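Local coordinates for protein BtGH115A (Bacteroides thetaiotaomicron, PDB 5BY3) that acts as a 4-O-methyl-alpha-glucuronidase, a family GH115 glycoside hydrolase with specificity for decorated arabinogalactans, at residues A[438-441]-A[442-445]. Residues are numbered along the deposited sequence; the frame is centred on the assembly and turned at random.
Sequences KPAE and YQIE
The amide of Q443 meets A440 at its oxygen end rather than over a face: OE1 stands 3.5 Å from A440 CA, close to its carbonyl as well. The chain bends at chi2 (91°), folding the amide back toward the start of the helix, where S407 OG bonds OE1 and M409 O bonds NE2, fixing the rotation of the group. In Y442 CG is anti to the backbone N (chi1 178°); W469 stacks edge-to-face with the ring, P411 and Y490 touch the side chain, and its OH is hydrogen-bonded to H465 ND1. The carboxylate of E441 forms a salt bridge with K438 from within the preceding loop, NZ reaching OE2 at 2.7 Å nearly in line with the C-O bond, while E557 is a second salt-bridge partner of that lysine.

The first helical turn closes with two backbone bonds. I444 N bonds A440 O at 3.0 Å and almost straight (167°), and E445 N follows onto E441 O at 3.2 Å. I444 lies against the same A440 carbonyl, its CG1 3.2 Å from A440 O, and carries CD1 on to A440 CB at 3.8 Å. With an alanine here CG1 and CD1 are gone, which would probably open a gap between the A440 methyl, L206 and V434. E445 OE1 is hydrogen-bonded to NE1 of W132 and of W469, and OE2 forms a salt bridge with R472.

A440 is the N-cap residue, just after P439; the K438-P439 peptide bond is cis. The A440 side chain sits about 8 Å from the bound nickel. This is the buried start of helix 441-452, reached by the loop after strand 429-433, a beta-to-alpha connection of the TIM-barrel domain.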
loop_
_atom_site.group_PDB
_atom_site.type_symbol
_atom_site.label_atom_id
_atom_site.label_comp_id
_atom_site.label_asym_id
_atom_site.label_seq_id
_atom_site.Cartn_x
_atom_site.Cartn_y
_atom_site.Cartn_z
ATOM N N LYS A 438 10.574 1.301 3.745
ATOM C CA LYS A 438 10.602 2.527 4.576
ATOM C C LYS A 438 10.391 3.718 3.613
ATOM O O LYS A 438 10.989 3.720 2.554
ATOM C CB LYS A 438 11.917 2.603 5.389
ATOM C CG LYS A 438 12.192 1.300 6.174
ATOM C CD LYS A 438 13.534 1.249 6.915
ATOM C CE LYS A 438 13.619 2.280 8.025
ATOM N NZ LYS A 438 12.503 2.167 9.015
ATOM N N PRO A 439 9.532 4.695 3.920
ATOM C CA PRO A 439 8.928 4.890 5.227
ATOM C C PRO A 439 7.381 4.742 5.188
ATOM O O PRO A 439 6.665 5.678 5.524
ATOM C CB PRO A 439 9.309 6.345 5.501
ATOM C CG PRO A 439 9.097 7.026 4.148
ATOM C CD PRO A 439 9.530 5.953 3.134
ATOM N N ALA A 440 6.898 3.590 4.749
ATOM C CA ALA A 440 5.479 3.270 4.562
ATOM C C ALA A 440 5.063 2.186 5.529
ATOM O O ALA A 440 4.039 1.491 5.291
ATOM C CB ALA A 440 5.257 2.746 3.140
ATOM N N GLU A 441 5.893 1.997 6.563
ATOM C CA GLU A 441 5.703 0.980 7.569
ATOM C C GLU A 441 4.243 0.856 8.024
ATOM O O GLU A 441 3.669 -0.247 8.123
ATOM C CB GLU A 441 6.560 1.290 8.784
ATOM C CG GLU A 441 8.071 1.278 8.545
ATOM C CD GLU A 441 8.676 2.664 8.316
ATOM O OE1 GLU A 441 7.941 3.643 8.052
ATOM O OE2 GLU A 441 9.922 2.771 8.430
ATOM N N TYR A 442 3.624 1.993 8.290
ATOM C CA TYR A 442 2.291 1.951 8.793
ATOM C C TYR A 442 1.297 1.432 7.726
ATOM O O TYR A 442 0.582 0.441 7.999
ATOM C CB TYR A 442 1.834 3.291 9.423
ATOM C CG TYR A 442 0.390 3.136 9.870
ATOM C CD1 TYR A 442 0.071 2.296 10.941
ATOM C CD2 TYR A 442 -0.664 3.717 9.151
ATOM C CE1 TYR A 442 -1.238 2.090 11.309
ATOM C CE2 TYR A 442 -1.995 3.505 9.530
ATOM C CZ TYR A 442 -2.256 2.690 10.613
ATOM O OH TYR A 442 -3.529 2.450 11.019
ATOM N N GLN A 443 1.257 2.069 6.545
ATOM C CA GLN A 443 0.311 1.659 5.466
ATOM C C GLN A 443 0.433 0.170 5.079
ATOM O O GLN A 443 -0.579 -0.508 4.854
ATOM C CB GLN A 443 0.438 2.527 4.210
ATOM C CG GLN A 443 0.052 4.006 4.386
ATOM C CD GLN A 443 1.217 4.936 4.786
ATOM O OE1 GLN A 443 2.276 4.478 5.242
ATOM N NE2 GLN A 443 1.020 6.246 4.627
ATOM N N ILE A 444 1.674 -0.319 5.065
ATOM C CA ILE A 444 2.007 -1.683 4.749
ATOM C C ILE A 444 1.342 -2.586 5.781
ATOM O O ILE A 444 0.708 -3.579 5.421
ATOM C CB ILE A 444 3.541 -1.897 4.712
ATOM C CG1 ILE A 444 4.165 -1.133 3.526
ATOM C CG2 ILE A 444 3.911 -3.390 4.653
ATOM C CD1 ILE A 444 5.684 -0.978 3.585
ATOM N N GLU A 445 1.464 -2.250 7.054
ATOM C CA GLU A 445 0.902 -3.120 8.066
ATOM C C GLU A 445 -0.632 -3.063 8.038
ATOM O O GLU A 445 -1.311 -4.085 8.232
ATOM C CB GLU A 445 1.439 -2.773 9.448
ATOM C CG GLU A 445 1.031 -3.777 10.521
ATOM C CD GLU A 445 1.686 -3.525 11.858
ATOM O OE1 GLU A 445 2.787 -2.940 11.902
ATOM O OE2 GLU A 445 1.096 -3.937 12.882
#